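Local coordinates for neuraminidase (Influenza A virus, PDB 4K3Y), which has the six-bladed beta-propeller fold of the influenza neuraminidases but is classed only as neuraminidase-like, so that sialic acid cleavage cannot be assumed for it, at residues D216-F221 against D254-E259; L237-D242 against S274-I279. All blocks are in the same frame, centred on the assembly; numbering follows the deposited sequence.

Contact 1: D216-F221 against D254-E259; sequences DAKRPF and DKTTTE. With CA (calcium ion), chain M.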
ATOM      1  N   ASP C 216     -43.436  -4.034 -17.111  1.00 51.52           N
ATOM      2  CA  ASP C 216     -43.594  -2.722 -16.470  1.00 63.13           C
ATOM      3  C   ASP C 216     -42.470  -1.765 -16.824  1.00 62.38           C
ATOM      4  O   ASP C 216     -41.316  -2.083 -16.594  1.00 71.66           O
ATOM      5  CB  ASP C 216     -43.628  -2.859 -14.941  1.00 69.69           C
ATOM      6  CG  ASP C 216     -44.102  -1.582 -14.255  1.00 77.88           C
ATOM      7  OD1 ASP C 216     -44.526  -0.638 -14.973  1.00 78.29           O
ATOM      8  OD2 ASP C 216     -44.077  -1.531 -13.002  1.00 78.33           O
ATOM      9  N   ALA C 217     -42.822  -0.588 -17.340  1.00 64.66           N
ATOM     10  CA  ALA C 217     -41.858   0.478 -17.644  1.00 49.15           C
ATOM     11  C   ALA C 217     -41.658   1.439 -16.475  1.00 58.36           C
ATOM     12  O   ALA C 217     -40.797   2.327 -16.537  1.00 63.99           O
ATOM     13  CB  ALA C 217     -42.292   1.264 -18.863  1.00 50.25           C
ATOM     14  N   LYS C 218     -42.486   1.297 -15.441  1.00 61.21           N
ATOM     15  CA  LYS C 218     -42.198   1.891 -14.136  1.00 67.57           C
ATOM     16  C   LYS C 218     -41.324   0.915 -13.356  1.00 59.85           C
ATOM     17  O   LYS C 218     -41.014  -0.177 -13.841  1.00 69.14           O
ATOM     18  CB  LYS C 218     -43.478   2.143 -13.343  1.00 67.46           C
ATOM     19  CG  LYS C 218     -44.431   3.179 -13.906  1.00 70.50           C
ATOM     20  CD  LYS C 218     -45.639   3.251 -12.980  1.00 77.24           C
ATOM     21  CE  LYS C 218     -46.853   3.917 -13.591  1.00 83.62           C
ATOM     22  NZ  LYS C 218     -47.997   3.860 -12.632  1.00 88.28           N
ATOM     23  N   ARG C 219     -40.927   1.288 -12.148  1.00 62.28           N
ATOM     24  CA  ARG C 219     -40.075   0.394 -11.364  1.00 59.00           C
ATOM     25  C   ARG C 219     -40.804  -0.167 -10.143  1.00 69.61           C
ATOM     26  O   ARG C 219     -41.502   0.567  -9.449  1.00 74.10           O
ATOM     27  CB  ARG C 219     -38.768   1.095 -10.964  1.00 47.64           C
ATOM     28  CG  ARG C 219     -37.924   1.588 -12.151  1.00 42.61           C
ATOM     29  CD  ARG C 219     -36.625   2.233 -11.689  1.00 49.13           C
ATOM     30  NE  ARG C 219     -35.668   2.408 -12.781  1.00 53.56           N
ATOM     31  CZ  ARG C 219     -34.954   1.422 -13.321  1.00 53.67           C
ATOM     32  NH1 ARG C 219     -35.078   0.177 -12.878  1.00 47.95           N
ATOM     33  NH2 ARG C 219     -34.114   1.677 -14.314  1.00 66.73           N
ATOM     34  N   PRO C 220     -40.653  -1.480  -9.885  1.00 76.36           N
ATOM     35  CA  PRO C 220     -41.269  -2.060  -8.682  1.00 57.30           C
ATOM     36  C   PRO C 220     -40.530  -1.630  -7.413  1.00 56.89           C
ATOM     37  O   PRO C 220     -39.326  -1.330  -7.469  1.00 58.08           O
ATOM     38  CB  PRO C 220     -41.125  -3.572  -8.911  1.00 56.57           C
ATOM     39  CG  PRO C 220     -39.934  -3.709  -9.833  1.00 63.45           C
ATOM     40  CD  PRO C 220     -39.996  -2.500 -10.729  1.00 75.20           C
ATOM     41  N   PHE C 221     -41.246  -1.608  -6.288  1.00 55.71           N
ATOM     42  CA  PHE C 221     -40.700  -1.133  -5.019  1.00 59.76           C
ATOM     43  C   PHE C 221     -40.942  -2.104  -3.855  1.00 66.78           C
ATOM     44  O   PHE C 221     -41.988  -2.740  -3.777  1.00 72.93           O
ATOM     45  CB  PHE C 221     -41.314   0.218  -4.680  1.00 67.05           C
ATOM     46  CG  PHE C 221     -40.480   1.044  -3.754  1.00 72.19           C
ATOM     47  CD1 PHE C 221     -39.417   1.785  -4.245  1.00 81.44           C
ATOM     48  CD2 PHE C 221     -40.759   1.096  -2.395  1.00 79.31           C
ATOM     49  CE1 PHE C 221     -38.636   2.562  -3.401  1.00 84.11           C
ATOM     50  CE2 PHE C 221     -39.982   1.872  -1.539  1.00 85.27           C
ATOM     51  CZ  PHE C 221     -38.918   2.605  -2.046  1.00 85.46           C
ATOM     52  N   ASP C 254     -50.925   1.569 -11.189  1.00 87.91           N
ATOM     53  CA  ASP C 254     -50.477   0.239 -11.602  1.00 90.16           C
ATOM     54  C   ASP C 254     -49.524   0.293 -12.787  1.00 86.89           C
ATOM     55  O   ASP C 254     -49.127   1.378 -13.226  1.00 89.93           O
ATOM     56  CB  ASP C 254     -51.647  -0.717 -11.883  1.00 98.40           C
ATOM     57  CG  ASP C 254     -52.874  -0.008 -12.434  1.00100.64           C
ATOM     58  OD1 ASP C 254     -52.744   1.141 -12.913  1.00101.59           O
ATOM     59  OD2 ASP C 254     -53.969  -0.615 -12.381  1.00 89.68           O
ATOM     60  N   LYS C 255     -49.165  -0.883 -13.296  1.00 82.19           N
ATOM     61  CA  LYS C 255     -48.046  -1.002 -14.225  1.00 77.89           C
ATOM     62  C   LYS C 255     -48.272  -0.238 -15.516  1.00 81.42           C
ATOM     63  O   LYS C 255     -49.410  -0.100 -15.983  1.00 83.73           O
ATOM     64  CB  LYS C 255     -47.752  -2.472 -14.558  1.00 74.86           C
ATOM     65  CG  LYS C 255     -47.348  -3.365 -13.379  1.00 80.37           C
ATOM     66  CD  LYS C 255     -47.473  -4.843 -13.784  1.00 82.34           C
ATOM     67  CE  LYS C 255     -47.169  -5.795 -12.635  1.00 93.40           C
ATOM     68  NZ  LYS C 255     -48.282  -5.918 -11.646  1.00 97.87           N
ATOM     69  N   THR C 256     -47.176   0.271 -16.078  1.00 73.90           N
ATOM     70  CA  THR C 256     -47.178   0.768 -17.449  1.00 71.00           C
ATOM     71  C   THR C 256     -46.631  -0.336 -18.358  1.00 70.84           C
ATOM     72  O   THR C 256     -45.428  -0.422 -18.615  1.00 71.01           O
ATOM     73  CB  THR C 256     -46.346   2.041 -17.578  1.00 60.98           C
ATOM     74  OG1 THR C 256     -46.881   3.037 -16.707  1.00 66.48           O
ATOM     75  CG2 THR C 256     -46.369   2.556 -19.011  1.00 57.42           C
ATOM     76  N   THR C 257     -47.526  -1.191 -18.831  1.00 61.82           N
ATOM     77  CA  THR C 257     -47.114  -2.411 -19.507  1.00 65.30           C
ATOM     78  C   THR C 257     -46.528  -2.099 -20.872  1.00 62.06           C
ATOM     79  O   THR C 257     -45.762  -2.886 -21.444  1.00 66.15           O
ATOM     80  CB  THR C 257     -48.293  -3.391 -19.649  1.00 78.89           C
ATOM     81  OG1 THR C 257     -49.292  -2.817 -20.506  1.00 66.07           O
ATOM     82  CG2 THR C 257     -48.890  -3.706 -18.262  1.00 77.12           C
ATOM     83  N   THR C 258     -46.897  -0.930 -21.375  1.00 72.04           N
ATOM     84  CA  THR C 258     -46.413  -0.441 -22.655  1.00 75.08           C
ATOM     85  C   THR C 258     -44.908  -0.244 -22.580  1.00 61.85           C
ATOM     86  O   THR C 258     -44.421   0.555 -21.777  1.00 71.32           O
ATOM     87  CB  THR C 258     -47.071   0.907 -23.014  1.00 79.04           C
ATOM     88  OG1 THR C 258     -48.464   0.886 -22.658  1.00 75.92           O
ATOM     89  CG2 THR C 258     -46.890   1.213 -24.496  1.00 60.12           C
ATOM     90  N   GLU C 259     -44.189  -0.971 -23.425  1.00 57.11           N
ATOM     91  CA  GLU C 259     -42.730  -0.970 -23.424  1.00 57.63           C
ATOM     92  C   GLU C 259     -42.123  -1.420 -22.088  1.00 60.97           C
ATOM     93  O   GLU C 259     -40.993  -1.064 -21.754  1.00 82.45           O
ATOM     94  CB  GLU C 259     -42.188   0.399 -23.839  1.00 68.59           C
ATOM     95  CG  GLU C 259     -42.401   0.728 -25.307  1.00 75.29           C
ATOM     96  CD  GLU C 259     -41.147   1.297 -25.961  1.00104.96           C
ATOM     97  OE1 GLU C 259     -40.190   0.527 -26.205  1.00111.08           O
ATOM     98  OE2 GLU C 259     -41.122   2.519 -26.239  1.00116.43           O
TER
HETATM   99 CA    CA M 608     -39.076  -2.304 -18.363  1.00 73.00          CA
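Asp216 and Lys255 meet with their side chains crossed at about a right angle, the carboxylate lying against the first methylenes of the lysine rather than its ammonium group: Asp216 CG is 3.8 Å from Lys255 CG. With CG of Asp216 anti to its own backbone N (chi1 -167°), the carboxylate carbon lies toward Lys255; OD1 takes two backbone N-H groups. Thr256 N donates to Asp216 OD1 at 3.0 Å, and Lys218 N donates to the same oxygen at 2.9 Å, closing an Asx turn. The two donors come from opposite faces of the carboxylate plane, and one oxygen thus ties both loops together. A short acidic side chain suits this place because its oxygen sits so near the main chain. Next to it, Ala217 N donates to Thr256 O at 2.9 Å, and the small Ala217 CB lets the backbones lie close.

Lys218 reaches across the other way, also at about a right angle to Thr256. Its chain is extended beyond CG and passes Thr256 OG1, whose own polar partner is Tyr252 OH, until NZ donates to Asp254 O at 2.8 Å; Pro235 O accepts from the same ammonium group. A long chain ending in an ammonium group suits this place, since it can give a hydrogen to each of two carbonyls.

The same Asp216 offers its carbonyl O to the calcium ion at 2.9 Å, with Asn212 O and Gly262 O completing the observed protein ligands. Chemically, then, Asp216 divides its labour: its main chain binds the metal while its side chain shapes the loop behind it. Glu234 OE2 lies close to Asp216 OD2, which may raise the proton affinity of one of these acids.

Contact 2: L237-D242 against S274-I279; sequences LGFLGD and SWIGRI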
ATOM      1  N   LEU C 237     -46.719   7.315 -10.240  1.00 71.98           N
ATOM      2  CA  LEU C 237     -46.217   8.459 -10.996  1.00 65.44           C
ATOM      3  C   LEU C 237     -45.934   8.167 -12.473  1.00 73.79           C
ATOM      4  O   LEU C 237     -45.203   7.234 -12.823  1.00 82.02           O
ATOM      5  CB  LEU C 237     -44.969   9.027 -10.315  1.00 71.97           C
ATOM      6  CG  LEU C 237     -45.165  10.250  -9.413  1.00 76.26           C
ATOM      7  CD1 LEU C 237     -46.490  10.200  -8.683  1.00 78.77           C
ATOM      8  CD2 LEU C 237     -44.032  10.346  -8.416  1.00 72.19           C
ATOM      9  N   GLY C 238     -46.520   8.994 -13.331  1.00 82.35           N
ATOM     10  CA  GLY C 238     -46.400   8.845 -14.765  1.00 75.20           C
ATOM     11  C   GLY C 238     -45.038   9.231 -15.307  1.00 77.38           C
ATOM     12  O   GLY C 238     -44.827   9.161 -16.519  1.00 68.94           O
ATOM     13  N   PHE C 239     -44.126   9.646 -14.420  1.00 79.66           N
ATOM     14  CA  PHE C 239     -42.712   9.880 -14.773  1.00 77.17           C
ATOM     15  C   PHE C 239     -41.953   8.542 -14.780  1.00 69.21           C
ATOM     16  O   PHE C 239     -41.491   8.058 -13.741  1.00 61.94           O
ATOM     17  CB  PHE C 239     -42.072  10.849 -13.782  1.00 72.30           C
ATOM     18  CG  PHE C 239     -40.703  11.343 -14.190  1.00 68.74           C
ATOM     19  CD1 PHE C 239     -40.563  12.247 -15.232  1.00 57.83           C
ATOM     20  CD2 PHE C 239     -39.557  10.941 -13.497  1.00 64.48           C
ATOM     21  CE1 PHE C 239     -39.309  12.731 -15.602  1.00 60.61           C
ATOM     22  CE2 PHE C 239     -38.297  11.417 -13.866  1.00 61.16           C
ATOM     23  CZ  PHE C 239     -38.171  12.311 -14.919  1.00 61.69           C
ATOM     24  N   LEU C 240     -41.827   7.959 -15.963  1.00 58.48           N
ATOM     25  CA  LEU C 240     -41.424   6.568 -16.091  1.00 59.98           C
ATOM     26  C   LEU C 240     -39.946   6.332 -15.826  1.00 58.51           C
ATOM     27  O   LEU C 240     -39.085   6.839 -16.554  1.00 62.81           O
ATOM     28  CB  LEU C 240     -41.798   6.050 -17.482  1.00 63.41           C
ATOM     29  CG  LEU C 240     -43.294   6.097 -17.779  1.00 69.72           C
ATOM     30  CD1 LEU C 240     -43.605   5.385 -19.087  1.00 68.99           C
ATOM     31  CD2 LEU C 240     -44.078   5.490 -16.626  1.00 73.95           C
ATOM     32  N   GLY C 241     -39.671   5.517 -14.810  1.00 54.65           N
ATOM     33  CA  GLY C 241     -38.320   5.271 -14.344  1.00 52.09           C
ATOM     34  C   GLY C 241     -37.429   4.348 -15.167  1.00 61.33           C
ATOM     35  O   GLY C 241     -36.201   4.554 -15.215  1.00 55.10           O
ATOM     36  N   ASP C 242     -38.007   3.328 -15.802  1.00 52.84           N
ATOM     37  CA  ASP C 242     -37.176   2.346 -16.504  1.00 51.65           C
ATOM     38  C   ASP C 242     -36.668   2.840 -17.854  1.00 54.87           C
ATOM     39  O   ASP C 242     -37.114   3.868 -18.389  1.00 56.06           O
ATOM     40  CB  ASP C 242     -37.908   1.008 -16.697  1.00 58.16           C
ATOM     41  CG  ASP C 242     -37.000  -0.182 -16.500  1.00 70.54           C
ATOM     42  OD1 ASP C 242     -35.817  -0.064 -16.906  1.00 71.43           O
ATOM     43  OD2 ASP C 242     -37.464  -1.201 -15.917  1.00 80.85           O
ATOM     44  N   SER C 274     -39.510  12.811  -2.551  1.00 78.14           N
ATOM     45  CA  SER C 274     -39.191  11.633  -3.339  1.00 76.03           C
ATOM     46  C   SER C 274     -38.423  11.978  -4.604  1.00 62.75           C
ATOM     47  O   SER C 274     -38.426  13.117  -5.067  1.00 67.57           O
ATOM     48  CB  SER C 274     -40.455  10.846  -3.677  1.00 82.18           C
ATOM     49  OG  SER C 274     -40.874  10.079  -2.563  1.00 84.69           O
ATOM     50  N   TRP C 275     -37.755  10.983  -5.157  1.00 64.84           N
ATOM     51  CA  TRP C 275     -36.940  11.201  -6.334  1.00 57.30           C
ATOM     52  C   TRP C 275     -37.071  10.028  -7.289  1.00 57.60           C
ATOM     53  O   TRP C 275     -37.197   8.870  -6.865  1.00 61.64           O
ATOM     54  CB  TRP C 275     -35.464  11.332  -5.943  1.00 60.49           C
ATOM     55  CG  TRP C 275     -35.122  12.429  -4.967  1.00 63.74           C
ATOM     56  CD1 TRP C 275     -35.099  12.335  -3.600  1.00 67.60           C
ATOM     57  CD2 TRP C 275     -34.685  13.765  -5.285  1.00 67.20           C
ATOM     58  NE1 TRP C 275     -34.696  13.534  -3.049  1.00 68.88           N
ATOM     59  CE2 TRP C 275     -34.436  14.427  -4.059  1.00 65.46           C
ATOM     60  CE3 TRP C 275     -34.488  14.467  -6.485  1.00 61.43           C
ATOM     61  CZ2 TRP C 275     -34.008  15.763  -3.999  1.00 49.82           C
ATOM     62  CZ3 TRP C 275     -34.057  15.797  -6.422  1.00 54.63           C
ATOM     63  CH2 TRP C 275     -33.823  16.427  -5.186  1.00 50.11           C
ATOM     64  N   ILE C 276     -37.038  10.335  -8.580  1.00 58.05           N
ATOM     65  CA  ILE C 276     -36.876   9.317  -9.599  1.00 49.46           C
ATOM     66  C   ILE C 276     -35.688   9.694 -10.459  1.00 62.27           C
ATOM     67  O   ILE C 276     -35.671  10.777 -11.055  1.00 60.40           O
ATOM     68  CB  ILE C 276     -38.084   9.229 -10.503  1.00 49.91           C
ATOM     69  CG1 ILE C 276     -39.326   8.896  -9.680  1.00 54.25           C
ATOM     70  CG2 ILE C 276     -37.841   8.174 -11.575  1.00 43.21           C
ATOM     71  CD1 ILE C 276     -40.579   8.986 -10.468  1.00 54.27           C
ATOM     72  N   GLY C 277     -34.690   8.815 -10.507  1.00 58.57           N
ATOM     73  CA  GLY C 277     -33.575   9.007 -11.409  1.00 48.60           C
ATOM     74  C   GLY C 277     -33.759   8.156 -12.643  1.00 54.18           C
ATOM     75  O   GLY C 277     -34.060   6.964 -12.547  1.00 68.01           O
ATOM     76  N   ARG C 278     -33.575   8.755 -13.811  1.00 51.61           N
ATOM     77  CA  ARG C 278     -33.633   7.974 -15.035  1.00 49.85           C
ATOM     78  C   ARG C 278     -32.736   8.514 -16.128  1.00 56.87           C
ATOM     79  O   ARG C 278     -32.177   9.614 -16.026  1.00 62.04           O
ATOM     80  CB  ARG C 278     -35.065   7.896 -15.556  1.00 50.80           C
ATOM     81  CG  ARG C 278     -35.450   9.092 -16.384  1.00 50.47           C
ATOM     82  CD  ARG C 278     -36.947   9.225 -16.458  1.00 57.33           C
ATOM     83  NE  ARG C 278     -37.304  10.324 -17.338  1.00 70.41           N
ATOM     84  CZ  ARG C 278     -38.529  10.559 -17.781  1.00 57.27           C
ATOM     85  NH1 ARG C 278     -39.527   9.769 -17.418  1.00 52.59           N
ATOM     86  NH2 ARG C 278     -38.746  11.596 -18.578  1.00 59.70           N
ATOM     87  N   ILE C 279     -32.608   7.696 -17.165  1.00 49.85           N
ATOM     88  CA  ILE C 279     -31.890   8.028 -18.377  1.00 54.68           C
ATOM     89  C   ILE C 279     -32.780   8.919 -19.251  1.00 60.21           C
ATOM     90  O   ILE C 279     -33.964   8.629 -19.442  1.00 59.34           O
ATOM     91  CB  ILE C 279     -31.538   6.735 -19.106  1.00 53.50           C
ATOM     92  CG1 ILE C 279     -30.676   5.877 -18.172  1.00 50.76           C
ATOM     93  CG2 ILE C 279     -30.864   7.024 -20.442  1.00 63.99           C
ATOM     94  CD1 ILE C 279     -29.954   4.704 -18.829  1.00 47.36           C
TER
HETATM   95  O   HOH W   1     -34.109   5.000 -16.855  1.00 55.98           O
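Phe239 and Arg278 stack face to face where a loop between two blades of the beta-propeller is laid over strand 273-279, a member of the next antiparallel four-stranded blade. The guanidinium of Arg278 lies nearly flat on the phenyl ring, with the planes 14° apart and Arg278 CZ 3.6 Å from the centroid of the Phe239 ring, a cation-pi contact over the face. Phenylalanine gives the cation a broad apolar surface, and the planar, delocalised guanidinium of arginine can lie flat against it. Arg278 CG sits between the backbone N and the carbonyl carbon (chi1 84°), and from there the chain runs extended to NE, carrying the guanidinium out from the strand to the ring, with Arg278 CD passing 3.7 Å from Phe239 CE2.

This is the close-packed half. Ile276, beta-branched as suits a strand, comes to the edge of the same ring, with its CD1 3.7 Å from Phe239 CD2. Leu237 CD2 adds a looser touch at 4.2 Å from Ile276 CD1. The charge is well met: Arg278 NE pairs with Glu289 and NH1 with Asp248, and NH1 also donates to Leu240 O at 3.1 Å, from above the carbonyl plane. Asp248 OD1 accepts from Leu240 N too, which accounts for two donors, Leu240 N and Arg278 NH1, lying side by side.

Toward Gly241 the fit slackens. Here the backbones come nearest, and Gly241 CA rests 4.0 Å from Ile276 CG2, yet no direct hydrogen bond joins loop and strand main chains. A water does so instead: it accepts from Ile279 N at 3.1 Å and donates to Gly241 O at 2.7 Å.

In the fold
The two contacts alternate along the chain: 216-221, 237-242, 254-259, then 274-279. Residues 216-221 connect strands 205-211 and 221-224 of one propeller blade; 237-242 and 254-259 belong to the long connection to the next blade, where strand 273-279 carries the last segment. That connection therefore folds back on the blade it leaves in contact 1 and leans on the blade it enters in contact 2. Their centres lie 11 Å apart, and they touch: Ala217 O and Asp242 N, 3.1 Å apart, probably share a hydrogen bond, while Leu240 packs on Lys218 and Thr256. Together they join neighbouring blades beside the calcium site.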